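Local structure of amidase (Bacillus anthracis, 5EWQ) at residues 9-22 against 177-191. The protein probably hydrolyses carboxylic acid amides to the free acid and ammonia, as a member of the amidase family related to glutamyl-tRNA(Gln) amidotransferase subunit A. Numbering follows the deposited sequence.
Sequences PKEPERIVYDKERV and FTMPSGYSGKKGQNL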
ATOM      1  N   PRO A   9       0.016  21.684  -1.943  1.00 73.65           N
ATOM      2  CA  PRO A   9       0.411  20.842  -3.075  1.00 68.42           C
ATOM      3  C   PRO A   9      -0.234  21.276  -4.389  1.00 64.65           C
ATOM      4  O   PRO A   9      -1.420  21.605  -4.423  1.00 80.91           O
ATOM      5  CB  PRO A   9      -0.079  19.452  -2.658  1.00 50.77           C
ATOM      6  CG  PRO A   9      -1.183  19.702  -1.643  1.00 63.66           C
ATOM      7  CD  PRO A   9      -1.188  21.167  -1.276  1.00 75.63           C
ATOM      8  N   LYS A  10       0.550  21.273  -5.462  1.00 41.45           N
ATOM      9  CA  LYS A  10       0.054  21.665  -6.774  1.00 41.26           C
ATOM     10  C   LYS A  10      -0.865  20.601  -7.366  1.00 46.94           C
ATOM     11  O   LYS A  10      -1.021  19.516  -6.805  1.00 47.25           O
ATOM     12  CB  LYS A  10       1.221  21.941  -7.726  1.00 47.79           C
ATOM     13  CG  LYS A  10       2.092  23.116  -7.309  1.00 54.22           C
ATOM     14  CD  LYS A  10       3.309  23.255  -8.211  1.00 63.38           C
ATOM     15  CE  LYS A  10       2.909  23.500  -9.658  1.00 68.87           C
ATOM     16  NZ  LYS A  10       4.099  23.620 -10.547  1.00 59.25           N
ATOM     17  N   GLU A  11      -1.469  20.922  -8.505  1.00 37.59           N
ATOM     18  CA  GLU A  11      -2.400  20.015  -9.165  1.00 40.97           C
ATOM     19  C   GLU A  11      -1.674  18.946  -9.977  1.00 37.70           C
ATOM     20  O   GLU A  11      -0.600  19.196 -10.526  1.00 42.25           O
ATOM     21  CB  GLU A  11      -3.349  20.801 -10.071  1.00 34.20           C
ATOM     22  CG  GLU A  11      -2.642  21.663 -11.100  1.00 36.96           C
ATOM     23  CD  GLU A  11      -3.607  22.406 -11.998  1.00 46.23           C
ATOM     24  OE1 GLU A  11      -3.187  23.399 -12.628  1.00 46.61           O
ATOM     25  OE2 GLU A  11      -4.784  21.997 -12.075  1.00 49.06           O
ATOM     26  N   PRO A  12      -2.260  17.743 -10.048  1.00 32.65           N
ATOM     27  CA  PRO A  12      -1.707  16.673 -10.883  1.00 29.11           C
ATOM     28  C   PRO A  12      -1.985  16.901 -12.366  1.00 26.12           C
ATOM     29  O   PRO A  12      -3.091  17.296 -12.734  1.00 40.54           O
ATOM     30  CB  PRO A  12      -2.430  15.424 -10.375  1.00 24.34           C
ATOM     31  CG  PRO A  12      -3.727  15.935  -9.854  1.00 23.33           C
ATOM     32  CD  PRO A  12      -3.429  17.290  -9.273  1.00 29.66           C
ATOM     33  N   GLU A  13      -0.982  16.657 -13.203  1.00 32.38           N
ATOM     34  CA  GLU A  13      -1.132  16.795 -14.647  1.00 17.44           C
ATOM     35  C   GLU A  13      -0.887  15.454 -15.325  1.00 30.60           C
ATOM     36  O   GLU A  13      -0.344  14.538 -14.714  1.00 39.31           O
ATOM     37  CB  GLU A  13      -0.165  17.845 -15.194  1.00 26.16           C
ATOM     38  CG  GLU A  13      -0.197  19.172 -14.455  1.00 31.38           C
ATOM     39  CD  GLU A  13       0.782  20.179 -15.029  1.00 43.63           C
ATOM     40  OE1 GLU A  13       1.302  21.012 -14.257  1.00 43.39           O
ATOM     41  OE2 GLU A  13       1.031  20.138 -16.252  1.00 48.28           O
ATOM     42  N   ARG A  14      -1.284  15.337 -16.587  1.00 33.67           N
ATOM     43  CA  ARG A  14      -1.032  14.111 -17.334  1.00 28.99           C
ATOM     44  C   ARG A  14       0.418  14.053 -17.799  1.00 31.98           C
ATOM     45  O   ARG A  14       0.722  14.314 -18.964  1.00 39.70           O
ATOM     46  CB  ARG A  14      -1.982  13.991 -18.526  1.00 22.74           C
ATOM     47  CG  ARG A  14      -3.366  13.495 -18.148  1.00 28.30           C
ATOM     48  CD  ARG A  14      -4.178  13.104 -19.369  1.00 31.91           C
ATOM     49  NE  ARG A  14      -5.439  12.470 -18.994  1.00 40.91           N
ATOM     50  CZ  ARG A  14      -5.594  11.161 -18.822  1.00 35.51           C
ATOM     51  NH1 ARG A  14      -4.564  10.342 -18.996  1.00 34.13           N
ATOM     52  NH2 ARG A  14      -6.777  10.668 -18.479  1.00 28.68           N
ATOM     53  N   ILE A  15       1.306  13.706 -16.874  1.00 35.49           N
ATOM     54  CA  ILE A  15       2.729  13.599 -17.167  1.00 31.99           C
ATOM     55  C   ILE A  15       3.187  12.147 -17.079  1.00 38.18           C
ATOM     56  O   ILE A  15       2.997  11.490 -16.056  1.00 42.12           O
ATOM     57  CB  ILE A  15       3.568  14.454 -16.202  1.00 28.75           C
ATOM     58  CG1 ILE A  15       3.082  15.904 -16.212  1.00 29.95           C
ATOM     59  CG2 ILE A  15       5.036  14.381 -16.570  1.00 21.38           C
ATOM     60  CD1 ILE A  15       3.828  16.800 -15.253  1.00 36.57           C
ATOM     61  N   VAL A  16       3.785  11.650 -18.157  1.00 40.50           N
ATOM     62  CA  VAL A  16       4.253  10.268 -18.206  1.00 37.45           C
ATOM     63  C   VAL A  16       5.687  10.184 -18.724  1.00 41.01           C
ATOM     64  O   VAL A  16       5.972  10.578 -19.854  1.00 43.75           O
ATOM     65  CB  VAL A  16       3.343   9.396 -19.098  1.00 32.41           C
ATOM     66  CG1 VAL A  16       3.927   7.999 -19.248  1.00 32.37           C
ATOM     67  CG2 VAL A  16       1.938   9.331 -18.525  1.00 29.84           C
ATOM     68  N   TYR A  17       6.583   9.667 -17.887  1.00 42.07           N
ATOM     69  CA  TYR A  17       7.989   9.514 -18.253  1.00 27.35           C
ATOM     70  C   TYR A  17       8.319   8.069 -18.608  1.00 41.36           C
ATOM     71  O   TYR A  17       7.805   7.142 -17.980  1.00 34.70           O
ATOM     72  CB  TYR A  17       8.898   9.969 -17.110  1.00 25.53           C
ATOM     73  CG  TYR A  17       8.709  11.403 -16.677  1.00 26.23           C
ATOM     74  CD1 TYR A  17       8.714  12.439 -17.602  1.00 19.92           C
ATOM     75  CD2 TYR A  17       8.527  11.719 -15.338  1.00 18.66           C
ATOM     76  CE1 TYR A  17       8.544  13.752 -17.202  1.00 27.84           C
ATOM     77  CE2 TYR A  17       8.356  13.025 -14.928  1.00 33.43           C
ATOM     78  CZ  TYR A  17       8.366  14.037 -15.862  1.00 34.33           C
ATOM     79  OH  TYR A  17       8.194  15.341 -15.456  1.00 40.41           O
ATOM     80  N   ASP A  18       9.181   7.895 -19.608  1.00 44.92           N
ATOM     81  CA  ASP A  18       9.743   6.592 -19.962  1.00 44.98           C
ATOM     82  C   ASP A  18       8.670   5.515 -20.124  1.00 50.12           C
ATOM     83  O   ASP A  18       8.599   4.571 -19.338  1.00 49.60           O
ATOM     84  CB  ASP A  18      10.766   6.164 -18.905  1.00 55.89           C
ATOM     85  CG  ASP A  18      11.643   5.020 -19.367  1.00 73.50           C
ATOM     86  OD1 ASP A  18      11.684   4.753 -20.586  1.00 86.40           O
ATOM     87  OD2 ASP A  18      12.301   4.392 -18.510  1.00 72.00           O
ATOM     88  N   LYS A  19       7.837   5.666 -21.148  1.00 47.92           N
ATOM     89  CA  LYS A  19       6.707   4.769 -21.354  1.00 33.22           C
ATOM     90  C   LYS A  19       7.153   3.377 -21.802  1.00 47.85           C
ATOM     91  O   LYS A  19       6.496   2.380 -21.505  1.00 51.15           O
ATOM     92  CB  LYS A  19       5.738   5.369 -22.375  1.00 39.94           C
ATOM     93  CG  LYS A  19       4.418   4.631 -22.485  1.00 56.97           C
ATOM     94  CD  LYS A  19       3.244   5.566 -22.248  1.00 48.52           C
ATOM     95  CE  LYS A  19       3.159   6.635 -23.324  1.00 46.07           C
ATOM     96  NZ  LYS A  19       1.958   7.498 -23.150  1.00 43.64           N
ATOM     97  N   GLU A  20       8.280   3.315 -22.506  1.00 47.87           N
ATOM     98  CA  GLU A  20       8.783   2.050 -23.032  1.00 47.58           C
ATOM     99  C   GLU A  20       9.409   1.177 -21.947  1.00 59.77           C
ATOM    100  O   GLU A  20       9.776   0.029 -22.198  1.00 66.27           O
ATOM    101  CB  GLU A  20       9.799   2.304 -24.148  1.00 55.51           C
ATOM    102  CG  GLU A  20       9.196   2.922 -25.397  1.00 74.12           C
ATOM    103  CD  GLU A  20       8.164   2.023 -26.054  1.00 84.88           C
ATOM    104  OE1 GLU A  20       8.322   0.786 -25.995  1.00 81.57           O
ATOM    105  OE2 GLU A  20       7.191   2.556 -26.628  1.00 87.62           O
ATOM    106  N   ARG A  21       9.531   1.726 -20.744  1.00 55.33           N
ATOM    107  CA  ARG A  21      10.037   0.974 -19.601  1.00 39.69           C
ATOM    108  C   ARG A  21       9.063  -0.134 -19.216  1.00 50.88           C
ATOM    109  O   ARG A  21       9.464  -1.195 -18.737  1.00 41.92           O
ATOM    110  CB  ARG A  21      10.281   1.910 -18.415  1.00 35.79           C
ATOM    111  CG  ARG A  21      10.686   1.211 -17.127  1.00 40.20           C
ATOM    112  CD  ARG A  21      10.854   2.206 -15.988  1.00 39.23           C
ATOM    113  NE  ARG A  21      12.044   3.034 -16.149  1.00 38.06           N
ATOM    114  CZ  ARG A  21      13.227   2.744 -15.618  1.00 32.89           C
ATOM    115  NH1 ARG A  21      13.377   1.645 -14.891  1.00 31.21           N
ATOM    116  NH2 ARG A  21      14.260   3.553 -15.814  1.00 39.25           N
ATOM    117  N   VAL A  22       7.778   0.121 -19.440  1.00 51.22           N
ATOM    118  CA  VAL A  22       6.723  -0.819 -19.080  1.00 43.31           C
ATOM    119  C   VAL A  22       6.221  -1.597 -20.295  1.00 54.30           C
ATOM    120  O   VAL A  22       5.991  -2.805 -20.217  1.00 52.25           O
ATOM    121  CB  VAL A  22       5.537  -0.087 -18.412  1.00 35.67           C
ATOM    122  CG1 VAL A  22       4.372  -1.037 -18.184  1.00 37.00           C
ATOM    123  CG2 VAL A  22       5.980   0.545 -17.103  1.00 32.82           C
ATOM    124  N   PHE A 177       6.757  20.371  -0.562  1.00 49.99           N
ATOM    125  CA  PHE A 177       5.397  20.622  -0.096  1.00 49.64           C
ATOM    126  C   PHE A 177       4.431  20.850  -1.256  1.00 43.86           C
ATOM    127  O   PHE A 177       3.215  20.762  -1.087  1.00 46.42           O
ATOM    128  CB  PHE A 177       5.367  21.832   0.840  1.00 53.58           C
ATOM    129  CG  PHE A 177       6.317  21.733   2.002  1.00 67.80           C
ATOM    130  CD1 PHE A 177       5.936  21.100   3.173  1.00 62.37           C
ATOM    131  CD2 PHE A 177       7.586  22.285   1.926  1.00 72.21           C
ATOM    132  CE1 PHE A 177       6.805  21.013   4.246  1.00 62.59           C
ATOM    133  CE2 PHE A 177       8.460  22.200   2.996  1.00 67.02           C
ATOM    134  CZ  PHE A 177       8.068  21.564   4.157  1.00 62.41           C
ATOM    135  N   THR A 178       4.976  21.142  -2.432  1.00 35.07           N
ATOM    136  CA  THR A 178       4.159  21.502  -3.586  1.00 38.61           C
ATOM    137  C   THR A 178       3.935  20.334  -4.540  1.00 37.55           C
ATOM    138  O   THR A 178       3.152  20.437  -5.483  1.00 39.34           O
ATOM    139  CB  THR A 178       4.791  22.661  -4.378  1.00 39.13           C
ATOM    140  OG1 THR A 178       6.074  22.259  -4.874  1.00 42.07           O
ATOM    141  CG2 THR A 178       4.952  23.888  -3.494  1.00 26.85           C
HETATM  142  N   MSE A 179       4.630  19.228  -4.296  1.00 42.02           N
HETATM  143  CA  MSE A 179       4.527  18.059  -5.163  1.00 34.61           C
HETATM  144  C   MSE A 179       3.192  17.347  -4.977  1.00 28.54           C
HETATM  145  O   MSE A 179       2.826  16.990  -3.857  1.00 33.27           O
HETATM  146  CB  MSE A 179       5.678  17.088  -4.894  1.00 32.21           C
HETATM  147  CG  MSE A 179       5.754  15.935  -5.883  1.00 34.13           C
HETATM  148 SE   MSE A 179       7.057  14.581  -5.366  1.00 55.76          SE
HETATM  149  CE  MSE A 179       6.132  13.877  -3.801  1.00 61.25           C
ATOM    150  N   PRO A 180       2.461  17.139  -6.082  1.00 29.55           N
ATOM    151  CA  PRO A 180       1.184  16.421  -6.043  1.00 25.81           C
ATOM    152  C   PRO A 180       1.372  14.951  -5.691  1.00 31.01           C
ATOM    153  O   PRO A 180       2.384  14.355  -6.060  1.00 36.90           O
ATOM    154  CB  PRO A 180       0.649  16.578  -7.470  1.00 18.87           C
ATOM    155  CG  PRO A 180       1.868  16.775  -8.305  1.00 18.24           C
ATOM    156  CD  PRO A 180       2.812  17.565  -7.447  1.00 31.69           C
ATOM    157  N   SER A 181       0.406  14.379  -4.981  1.00 19.42           N
ATOM    158  CA  SER A 181       0.467  12.975  -4.604  1.00 31.22           C
ATOM    159  C   SER A 181       0.368  12.083  -5.834  1.00 34.60           C
ATOM    160  O   SER A 181      -0.374  12.381  -6.770  1.00 46.45           O
ATOM    161  CB  SER A 181      -0.648  12.639  -3.614  1.00 45.49           C
ATOM    162  OG  SER A 181      -1.922  12.924  -4.166  1.00 63.40           O
ATOM    163  N   GLY A 182       1.123  10.990  -5.828  1.00 18.83           N
ATOM    164  CA  GLY A 182       1.117  10.061  -6.942  1.00 18.64           C
ATOM    165  C   GLY A 182       2.139  10.408  -8.007  1.00 29.74           C
ATOM    166  O   GLY A 182       2.301   9.678  -8.985  1.00 25.58           O
ATOM    167  N   TYR A 183       2.835  11.524  -7.825  1.00 17.56           N
ATOM    168  CA  TYR A 183       3.861  11.929  -8.778  1.00 20.95           C
ATOM    169  C   TYR A 183       5.236  11.387  -8.399  1.00 19.32           C
ATOM    170  O   TYR A 183       5.608  11.365  -7.226  1.00 25.50           O
ATOM    171  CB  TYR A 183       3.925  13.454  -8.899  1.00 25.88           C
ATOM    172  CG  TYR A 183       5.034  13.928  -9.812  1.00 22.01           C
ATOM    173  CD1 TYR A 183       4.862  13.951 -11.191  1.00 27.16           C
ATOM    174  CD2 TYR A 183       6.258  14.342  -9.297  1.00 23.52           C
ATOM    175  CE1 TYR A 183       5.877  14.378 -12.031  1.00 24.07           C
ATOM    176  CE2 TYR A 183       7.277  14.768 -10.131  1.00 28.50           C
ATOM    177  CZ  TYR A 183       7.079  14.785 -11.496  1.00 26.07           C
ATOM    178  OH  TYR A 183       8.091  15.210 -12.328  1.00 38.79           O
ATOM    179  N   SER A 184       5.986  10.958  -9.408  1.00 19.67           N
ATOM    180  CA  SER A 184       7.359  10.510  -9.218  1.00 23.78           C
ATOM    181  C   SER A 184       8.206  10.942 -10.406  1.00 30.95           C
ATOM    182  O   SER A 184       7.743  10.915 -11.546  1.00 36.51           O
ATOM    183  CB  SER A 184       7.425   8.993  -9.049  1.00 18.07           C
ATOM    184  OG  SER A 184       7.196   8.338 -10.283  1.00 24.31           O
ATOM    185  N   GLY A 185       9.447  11.335 -10.140  1.00 35.85           N
ATOM    186  CA  GLY A 185      10.351  11.754 -11.196  1.00 17.16           C
ATOM    187  C   GLY A 185      10.783  10.599 -12.079  1.00 27.07           C
ATOM    188  O   GLY A 185      11.345  10.802 -13.153  1.00 47.21           O
ATOM    189  N   LYS A 186      10.511   9.381 -11.623  1.00 18.10           N
ATOM    190  CA  LYS A 186      10.904   8.178 -12.344  1.00 18.30           C
ATOM    191  C   LYS A 186       9.930   7.825 -13.464  1.00 38.96           C
ATOM    192  O   LYS A 186      10.338   7.592 -14.602  1.00 47.87           O
ATOM    193  CB  LYS A 186      11.024   7.001 -11.376  1.00 26.23           C
ATOM    194  CG  LYS A 186      11.379   5.682 -12.038  1.00 28.15           C
ATOM    195  CD  LYS A 186      11.319   4.542 -11.039  1.00 35.61           C
ATOM    196  CE  LYS A 186      11.726   3.223 -11.671  1.00 30.01           C
ATOM    197  NZ  LYS A 186      11.648   2.100 -10.696  1.00 22.17           N
ATOM    198  N   LYS A 187       8.642   7.786 -13.137  1.00 37.45           N
ATOM    199  CA  LYS A 187       7.632   7.348 -14.095  1.00 39.21           C
ATOM    200  C   LYS A 187       6.662   8.464 -14.476  1.00 32.70           C
ATOM    201  O   LYS A 187       6.199   8.531 -15.615  1.00 50.48           O
ATOM    202  CB  LYS A 187       6.854   6.156 -13.534  1.00 18.81           C
ATOM    203  CG  LYS A 187       6.040   5.415 -14.576  1.00 33.23           C
ATOM    204  CD  LYS A 187       6.935   4.870 -15.678  1.00 38.27           C
ATOM    205  CE  LYS A 187       6.120   4.237 -16.792  1.00 34.85           C
ATOM    206  NZ  LYS A 187       5.257   5.234 -17.485  1.00 41.39           N
ATOM    207  N   GLY A 188       6.353   9.337 -13.523  1.00 31.57           N
ATOM    208  CA  GLY A 188       5.444  10.439 -13.777  1.00 17.20           C
ATOM    209  C   GLY A 188       4.277  10.482 -12.809  1.00 25.59           C
ATOM    210  O   GLY A 188       4.376  10.001 -11.680  1.00 30.46           O
ATOM    211  N   GLN A 189       3.164  11.052 -13.259  1.00 23.27           N
ATOM    212  CA  GLN A 189       2.002  11.256 -12.398  1.00 18.97           C
ATOM    213  C   GLN A 189       1.039  10.073 -12.409  1.00 36.71           C
ATOM    214  O   GLN A 189       0.652   9.582 -13.468  1.00 35.63           O
ATOM    215  CB  GLN A 189       1.255  12.525 -12.814  1.00 19.15           C
ATOM    216  CG  GLN A 189      -0.031  12.766 -12.041  1.00 25.67           C
ATOM    217  CD  GLN A 189       0.218  13.049 -10.575  1.00 35.47           C
ATOM    218  OE1 GLN A 189       0.929  13.991 -10.227  1.00 37.15           O
ATOM    219  NE2 GLN A 189      -0.362  12.229  -9.706  1.00 22.76           N
ATOM    220  N   ASN A 190       0.657   9.625 -11.218  1.00 32.76           N
ATOM    221  CA  ASN A 190      -0.351   8.586 -11.065  1.00 19.35           C
ATOM    222  C   ASN A 190      -1.744   9.197 -11.170  1.00 25.35           C
ATOM    223  O   ASN A 190      -2.002  10.261 -10.606  1.00 40.17           O
ATOM    224  CB  ASN A 190      -0.185   7.875  -9.719  1.00 27.80           C
ATOM    225  CG  ASN A 190      -0.703   6.448  -9.735  1.00 27.74           C
ATOM    226  OD1 ASN A 190       0.002   5.524  -9.334  1.00 42.02           O
ATOM    227  ND2 ASN A 190      -1.939   6.263 -10.184  1.00 32.38           N
ATOM    228  N   LEU A 191      -2.637   8.526 -11.890  1.00 20.85           N
ATOM    229  CA  LEU A 191      -4.007   9.009 -12.039  1.00 21.69           C
ATOM    230  C   LEU A 191      -5.011   8.098 -11.336  1.00 36.75           C
ATOM    231  O   LEU A 191      -4.849   6.879 -11.308  1.00 46.34           O
ATOM    232  CB  LEU A 191      -4.366   9.144 -13.520  1.00 32.30           C
ATOM    233  CG  LEU A 191      -3.510  10.123 -14.324  1.00 36.96           C
ATOM    234  CD1 LEU A 191      -4.040  10.250 -15.742  1.00 40.96           C
ATOM    235  CD2 LEU A 191      -3.451  11.485 -13.643  1.00 21.08           C
TER
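The Y17 ring meets residues 183-188 partly by its edge: Y183 OH and S184 O lie there, near the ring plane, while G188 CA approaches obliquely. Y17 and Y183 cross at about a right angle and join their hydroxyls in a hydrogen bond, Y17 OH to Y183 OH 3.1 Å, so tyrosine supplies both apolar surface and a polar end. L191 CD1 lies over one face of the R14 guanidinium, offset toward its rim, while R14 NH1 bonds to I83 O. Over one face of the R21 guanidinium, again toward the rim, lies K186 CE; the nearness of two cations is probably offset by the carboxylates of D18, E90 and D142 around R21 and of D123 at K186.

The backbones pair in a single beta bridge, V16 with G188, so the N-terminal arm lies along the small hairpin of strands 183-184 and 188-189 within the amidase fold. Q189 N donates to I15 O (2.8 Å) and Y17 N to K187 O (2.6 Å). G188 has backbone angles (phi 125°, psi -153°) that only glycine adopts readily, and its CA faces I15 O.

K187 is bent at chi2 and chi4 (64°), which brings NZ round to Y17 O at 3.2 Å; Q80 and N86 also bind this ammonium. The Q189 amide lies against P12 CB (CD to CB 3.6 Å), its NE2 fixed in plane by S181 O and N190 O, two acceptors for the two N-H bonds that glutamine offers. Farther along, P180 CB touches K10 O (3.4 Å), and K10 N donates to T178 O (2.7 Å) from above the carbonyl plane.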